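Local atomic coordinates of putative glycosyltransferase (GalT1) (PDB entry 4PHR), a protein that binds UDP and probably acts as a glycosyltransferase, the present chain being its GT-D-type domain. Residues 22-34 against 213-227. Residues are numbered along the deposited sequence; the frame is centred on the assembly and turned at random.
With UDP (uridine-5'-diphosphate), chain B.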
loop_
_atom_site.group_PDB
_atom_site.type_symbol
_atom_site.label_atom_id
_atom_site.label_comp_id
_atom_site.label_asym_id
_atom_site.label_seq_id
_atom_site.Cartn_x
_atom_site.Cartn_y
_atom_site.Cartn_z
ATOM N N LYS A 22 11.362 -8.984 -6.212
ATOM C CA LYS A 22 11.869 -10.257 -6.725
ATOM C C LYS A 22 11.144 -11.405 -6.043
ATOM O O LYS A 22 10.792 -12.400 -6.675
ATOM C CB LYS A 22 13.379 -10.386 -6.500
ATOM C CG LYS A 22 14.211 -9.477 -7.382
ATOM C CD LYS A 22 15.654 -9.424 -6.907
ATOM C CE LYS A 22 16.494 -8.537 -7.803
ATOM N NZ LYS A 22 17.746 -8.096 -7.124
ATOM N N TYR A 23 10.920 -11.254 -4.743
ATOM C CA TYR A 23 10.187 -12.243 -3.970
ATOM C C TYR A 23 8.764 -12.427 -4.500
ATOM O O TYR A 23 8.301 -13.545 -4.698
ATOM C CB TYR A 23 10.153 -11.827 -2.499
ATOM C CG TYR A 23 9.461 -12.803 -1.579
ATOM C CD1 TYR A 23 8.081 -12.956 -1.602
ATOM C CD2 TYR A 23 10.187 -13.554 -0.667
ATOM C CE1 TYR A 23 7.445 -13.833 -0.753
ATOM C CE2 TYR A 23 9.564 -14.438 0.183
ATOM C CZ TYR A 23 8.196 -14.578 0.140
ATOM O OH TYR A 23 7.570 -15.454 0.991
ATOM N N ILE A 24 8.060 -11.316 -4.698
ATOM C CA ILE A 24 6.673 -11.366 -5.151
ATOM C C ILE A 24 6.556 -12.075 -6.501
ATOM O O ILE A 24 5.677 -12.914 -6.694
ATOM C CB ILE A 24 6.055 -9.948 -5.229
ATOM C CG1 ILE A 24 6.044 -9.296 -3.841
ATOM C CG2 ILE A 24 4.650 -10.010 -5.819
ATOM C CD1 ILE A 24 5.956 -7.767 -3.859
ATOM N N LYS A 25 7.450 -11.732 -7.421
ATOM C CA LYS A 25 7.438 -12.307 -8.767
ATOM C C LYS A 25 7.798 -13.780 -8.797
ATOM O O LYS A 25 7.092 -14.593 -9.400
ATOM C CB LYS A 25 8.410 -11.553 -9.663
ATOM C CG LYS A 25 7.989 -10.143 -9.941
ATOM C CD LYS A 25 9.087 -9.380 -10.638
ATOM C CE LYS A 25 8.688 -7.926 -10.806
ATOM N NZ LYS A 25 9.730 -7.152 -11.524
ATOM N N HIS A 26 8.912 -14.116 -8.162
ATOM C CA HIS A 26 9.371 -15.497 -8.137
ATOM C C HIS A 26 8.255 -16.374 -7.593
ATOM O O HIS A 26 8.072 -17.517 -8.013
ATOM C CB HIS A 26 10.622 -15.623 -7.262
ATOM C CG HIS A 26 11.130 -17.027 -7.127
ATOM N ND1 HIS A 26 11.079 -17.725 -5.939
ATOM C CD2 HIS A 26 11.690 -17.864 -8.032
ATOM C CE1 HIS A 26 11.594 -18.929 -6.115
ATOM N NE2 HIS A 26 11.969 -19.039 -7.378
ATOM N N ASN A 27 7.482 -15.803 -6.679
ATOM C CA ASN A 27 6.513 -16.571 -5.915
ATOM C C ASN A 27 5.054 -16.343 -6.313
ATOM O O ASN A 27 4.168 -17.093 -5.904
ATOM C CB ASN A 27 6.726 -16.294 -4.426
ATOM C CG ASN A 27 8.075 -16.797 -3.942
ATOM O OD1 ASN A 27 8.479 -17.912 -4.268
ATOM N ND2 ASN A 27 8.788 -15.976 -3.186
ATOM N N HIS A 28 4.816 -15.323 -7.132
ATOM C CA HIS A 28 3.452 -14.912 -7.465
ATOM C C HIS A 28 2.642 -14.691 -6.192
ATOM O O HIS A 28 1.481 -15.102 -6.096
ATOM C CB HIS A 28 2.767 -15.952 -8.358
ATOM C CG HIS A 28 3.574 -16.346 -9.556
ATOM N ND1 HIS A 28 4.188 -17.575 -9.666
ATOM C CD2 HIS A 28 3.875 -15.670 -10.688
ATOM C CE1 HIS A 28 4.829 -17.642 -10.819
ATOM N NE2 HIS A 28 4.655 -16.499 -11.459
ATOM N N ALA A 29 3.266 -14.036 -5.217
ATOM C CA ALA A 29 2.669 -13.866 -3.900
ATOM C C ALA A 29 1.697 -12.693 -3.835
ATOM O O ALA A 29 1.856 -11.692 -4.531
ATOM C CB ALA A 29 3.760 -13.683 -2.857
ATOM N N SER A 30 0.692 -12.827 -2.982
ATOM C CA SER A 30 -0.081 -11.672 -2.553
ATOM C C SER A 30 0.807 -10.807 -1.661
ATOM O O SER A 30 1.846 -11.266 -1.174
ATOM C CB SER A 30 -1.318 -12.111 -1.777
ATOM O OG SER A 30 -2.259 -12.727 -2.634
ATOM N N VAL A 31 0.402 -9.565 -1.430
ATOM C CA VAL A 31 1.201 -8.651 -0.635
ATOM C C VAL A 31 0.286 -7.829 0.249
ATOM O O VAL A 31 -0.659 -7.211 -0.241
ATOM C CB VAL A 31 2.010 -7.669 -1.515
ATOM C CG1 VAL A 31 2.873 -6.760 -0.628
ATOM C CG2 VAL A 31 2.875 -8.423 -2.505
ATOM N N VAL A 32 0.572 -7.823 1.551
ATOM C CA VAL A 32 -0.115 -6.935 2.481
ATOM C C VAL A 32 0.938 -6.050 3.145
ATOM O O VAL A 32 1.992 -6.535 3.571
ATOM C CB VAL A 32 -0.939 -7.738 3.523
ATOM C CG1 VAL A 32 -0.055 -8.662 4.345
ATOM C CG2 VAL A 32 -1.716 -6.811 4.421
ATOM N N ARG A 33 0.664 -4.750 3.220
ATOM C CA ARG A 33 1.641 -3.801 3.766
ATOM C C ARG A 33 1.118 -3.148 5.048
ATOM O O ARG A 33 -0.009 -2.668 5.096
ATOM C CB ARG A 33 2.002 -2.722 2.736
ATOM C CG ARG A 33 2.521 -3.238 1.374
ATOM C CD ARG A 33 2.698 -2.082 0.339
ATOM N NE ARG A 33 1.435 -1.365 0.274
ATOM C CZ ARG A 33 1.114 -0.269 0.955
ATOM N NH1 ARG A 33 2.025 0.411 1.657
ATOM N NH2 ARG A 33 -0.132 0.172 0.894
ATOM N N PHE A 34 1.924 -3.149 6.099
ATOM C CA PHE A 34 1.554 -2.444 7.320
ATOM C C PHE A 34 2.322 -1.137 7.372
ATOM O O PHE A 34 3.550 -1.134 7.339
ATOM C CB PHE A 34 1.826 -3.302 8.562
ATOM C CG PHE A 34 0.839 -4.410 8.733
ATOM C CD1 PHE A 34 0.939 -5.568 7.977
ATOM C CD2 PHE A 34 -0.222 -4.274 9.614
ATOM C CE1 PHE A 34 0.002 -6.578 8.119
ATOM C CE2 PHE A 34 -1.148 -5.276 9.763
ATOM C CZ PHE A 34 -1.041 -6.427 9.013
ATOM N N VAL A 213 -6.919 -8.172 0.994
ATOM C CA VAL A 213 -5.853 -9.017 0.453
ATOM C C VAL A 213 -5.747 -10.340 1.224
ATOM O O VAL A 213 -5.626 -11.411 0.634
ATOM C CB VAL A 213 -4.495 -8.268 0.422
ATOM C CG1 VAL A 213 -3.344 -9.237 0.165
ATOM C CG2 VAL A 213 -4.528 -7.162 -0.643
ATOM N N ALA A 214 -5.799 -10.263 2.550
ATOM C CA ALA A 214 -5.736 -11.463 3.380
ATOM C C ALA A 214 -6.848 -12.444 3.019
ATOM O O ALA A 214 -6.594 -13.636 2.827
ATOM C CB ALA A 214 -5.800 -11.094 4.851
ATOM N N ASP A 215 -8.077 -11.947 2.909
ATOM C CA ASP A 215 -9.215 -12.825 2.618
ATOM C C ASP A 215 -9.191 -13.373 1.189
ATOM O O ASP A 215 -9.563 -14.522 0.956
ATOM C CB ASP A 215 -10.544 -12.119 2.898
ATOM C CG ASP A 215 -10.808 -11.918 4.387
ATOM O OD1 ASP A 215 -10.110 -12.538 5.226
ATOM O OD2 ASP A 215 -11.735 -11.145 4.719
ATOM N N LEU A 216 -8.775 -12.550 0.229
ATOM C CA LEU A 216 -8.649 -12.976 -1.167
ATOM C C LEU A 216 -7.586 -14.072 -1.292
ATOM O O LEU A 216 -7.736 -15.016 -2.069
ATOM C CB LEU A 216 -8.257 -11.787 -2.051
ATOM C CG LEU A 216 -9.178 -11.086 -3.054
ATOM C CD1 LEU A 216 -10.654 -11.452 -2.932
ATOM C CD2 LEU A 216 -8.957 -9.570 -2.978
ATOM N N THR A 217 -6.507 -13.928 -0.530
ATOM C CA THR A 217 -5.402 -14.885 -0.530
ATOM C C THR A 217 -5.839 -16.237 0.026
ATOM O O THR A 217 -5.429 -17.290 -0.474
ATOM C CB THR A 217 -4.212 -14.342 0.290
ATOM O OG1 THR A 217 -3.768 -13.111 -0.289
ATOM C CG2 THR A 217 -3.053 -15.332 0.310
ATOM N N THR A 218 -6.680 -16.201 1.054
ATOM C CA THR A 218 -7.221 -17.423 1.646
ATOM C C THR A 218 -8.119 -18.148 0.645
ATOM O O THR A 218 -8.273 -19.373 0.703
ATOM C CB THR A 218 -8.007 -17.107 2.932
ATOM O OG1 THR A 218 -7.117 -16.551 3.909
ATOM C CG2 THR A 218 -8.645 -18.360 3.496
ATOM N N LYS A 219 -8.697 -17.389 -0.282
ATOM C CA LYS A 219 -9.545 -17.940 -1.335
ATOM C C LYS A 219 -8.739 -18.253 -2.597
ATOM O O LYS A 219 -9.303 -18.587 -3.641
ATOM C CB LYS A 219 -10.694 -16.979 -1.656
ATOM C CG LYS A 219 -11.608 -16.673 -0.474
ATOM C CD LYS A 219 -12.730 -15.721 -0.874
ATOM C CE LYS A 219 -14.094 -16.235 -0.412
ATOM N NZ LYS A 219 -14.396 -15.892 1.008
ATOM N N GLY A 220 -7.420 -18.133 -2.494
ATOM C CA GLY A 220 -6.522 -18.556 -3.556
ATOM C C GLY A 220 -6.140 -17.535 -4.612
ATOM O O GLY A 220 -5.491 -17.874 -5.602
ATOM N N TYR A 221 -6.514 -16.275 -4.401
ATOM C CA TYR A 221 -6.197 -15.223 -5.360
ATOM C C TYR A 221 -4.868 -14.551 -5.043
ATOM O O TYR A 221 -4.479 -14.446 -3.879
ATOM C CB TYR A 221 -7.291 -14.153 -5.363
ATOM C CG TYR A 221 -8.630 -14.641 -5.863
ATOM C CD1 TYR A 221 -8.889 -14.737 -7.222
ATOM C CD2 TYR A 221 -9.634 -15.003 -4.976
ATOM C CE1 TYR A 221 -10.111 -15.182 -7.685
ATOM C CE2 TYR A 221 -10.859 -15.448 -5.428
ATOM C CZ TYR A 221 -11.093 -15.535 -6.783
ATOM O OH TYR A 221 -12.313 -15.977 -7.238
ATOM N N GLN A 222 -4.177 -14.092 -6.081
ATOM C CA GLN A 222 -3.061 -13.177 -5.888
ATOM C C GLN A 222 -3.588 -11.747 -5.884
ATOM O O GLN A 222 -4.160 -11.273 -6.872
ATOM C CB GLN A 222 -1.987 -13.341 -6.970
ATOM C CG GLN A 222 -0.759 -12.479 -6.691
ATOM C CD GLN A 222 0.276 -12.496 -7.803
ATOM O OE1 GLN A 222 0.028 -13.001 -8.900
ATOM N NE2 GLN A 222 1.442 -11.923 -7.525
ATOM N N ALA A 223 -3.405 -11.075 -4.753
ATOM C CA ALA A 223 -3.859 -9.704 -4.593
ATOM C C ALA A 223 -2.733 -8.887 -3.979
ATOM O O ALA A 223 -2.088 -9.322 -3.017
ATOM C CB ALA A 223 -5.103 -9.650 -3.722
ATOM N N ILE A 224 -2.491 -7.706 -4.541
ATOM C CA ILE A 224 -1.352 -6.888 -4.153
ATOM C C ILE A 224 -1.801 -5.528 -3.635
ATOM O O ILE A 224 -2.418 -4.744 -4.348
ATOM C CB ILE A 224 -0.372 -6.698 -5.336
ATOM C CG1 ILE A 224 0.046 -8.059 -5.914
ATOM C CG2 ILE A 224 0.852 -5.894 -4.917
ATOM C CD1 ILE A 224 0.979 -7.947 -7.108
ATOM N N ASP A 225 -1.476 -5.264 -2.382
ATOM C CA ASP A 225 -1.778 -3.993 -1.725
ATOM C C ASP A 225 -0.768 -2.948 -2.212
ATOM O O ASP A 225 0.410 -3.011 -1.844
ATOM C CB ASP A 225 -1.626 -4.245 -0.219
ATOM C CG ASP A 225 -1.668 -2.991 0.617
ATOM O OD1 ASP A 225 -1.964 -1.895 0.090
ATOM O OD2 ASP A 225 -1.428 -3.128 1.844
ATOM N N LEU A 226 -1.218 -2.008 -3.051
ATOM C CA LEU A 226 -0.317 -1.009 -3.641
ATOM C C LEU A 226 -0.508 0.429 -3.149
ATOM O O LEU A 226 0.209 1.327 -3.589
ATOM C CB LEU A 226 -0.394 -1.032 -5.170
ATOM C CG LEU A 226 0.245 -2.235 -5.879
ATOM C CD1 LEU A 226 0.058 -2.130 -7.390
ATOM C CD2 LEU A 226 1.720 -2.343 -5.509
ATOM N N GLY A 227 -1.480 0.653 -2.267
ATOM C CA GLY A 227 -1.595 1.920 -1.561
ATOM C C GLY A 227 -1.441 3.162 -2.420
ATOM O O GLY A 227 -2.184 3.357 -3.381
HETATM N N1 UDP B . -8.265 4.806 0.511
HETATM C C2 UDP B . -9.573 4.716 0.102
HETATM N N3 UDP B . -10.562 4.473 1.025
HETATM C C4 UDP B . -10.255 4.311 2.354
HETATM C C5 UDP B . -8.928 4.397 2.774
HETATM C C6 UDP B . -7.971 4.789 1.845
HETATM O O2 UDP B . -9.872 4.880 -1.080
HETATM O O4 UDP B . -11.177 4.065 3.140
HETATM C "C1'" UDP B . -7.218 4.986 -0.506
HETATM C "C2'" UDP B . -6.561 6.330 -0.673
HETATM O "O2'" UDP B . -7.370 7.185 -1.454
HETATM C "C3'" UDP B . -5.289 5.934 -1.389
HETATM C "C4'" UDP B . -4.967 4.578 -0.782
HETATM O "O4'" UDP B . -6.157 4.133 -0.125
HETATM O "O3'" UDP B . -5.543 5.760 -2.766
HETATM C "C5'" UDP B . -3.805 4.654 0.201
HETATM O "O5'" UDP B . -3.618 3.370 0.781
HETATM P PA UDP B . -2.493 3.091 1.899
HETATM O O1A UDP B . -2.821 3.841 3.127
HETATM O O2A UDP B . -2.406 1.617 2.031
HETATM O O3A UDP B . -1.181 3.739 1.204
HETATM P PB UDP B . 0.399 3.744 1.601
HETATM O O1B UDP B . 0.677 5.117 2.117
HETATM O O2B UDP B . 1.078 3.489 0.309
HETATM O O3B UDP B . 0.645 2.696 2.642
#
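Arg-33 and Asp-225 meet at the C-terminal ends of neighbouring parallel strands, beside the diphosphate of UDP, their side chains crossing at about a right angle. Arg-33 NE, with the acceptor near the guanidinium plane, donates to Asp-225 O at 2.9 Å, approaching from above that carbonyl's plane, while NH2 forms a salt bridge with Asp-225 OD1 at 2.9 Å. The bend at chi3 (-53°) turns NE toward Asp-225 O, so that NE and NH2 meet the residue side-on. Asp-225 OD2 accepts the backbone N of Arg-33 (3.0 Å) on its anti side and also pairs with Lys-210, so both carboxylate oxygens are satisfied. Arginine suits the site because its three nitrogens let one side chain hold the aspartate with NE and NH2 while NH1 and NH2 face the phosphates: NH1 bonds UDP O3B at 2.8 Å, and NH2 adds a longer bond to O3B and a weak one to O2A. Thr-117 O takes a further bond from NH1. Gly-227, with positive phi, has no side chain to obstruct the guanidinium.

Behind the site, strands 30-33 and 223-225 join through a single bridge, Val-31 with Ile-224. Val-31 N donates to Ala-223 O, and Val-31 O accepts Asp-225 N; CG2 of Ile-224 packs 4.0 Å from Val-31 CB. Val-213 CG1 adds apolar cover near Val-31 O.

At the far end, Ala-223 N donates nearly straight (168°) to OG of small Ser-30, which apparently replaces Ala-29 O in regular parallel pairing. Thr-217 OG1 donates to Val-213 O and lies 2.8 Å from Ser-30 OG. Gln-222, extended with chi1 -174°, is long enough to bring NE2 to the Ala-29 O thus left (3.0 Å).

The bridge joins edge strands of the GT-D domain's two parallel sheets, at whose C-terminal ends Arg-33 and Gly-227 lie in the UDP pocket.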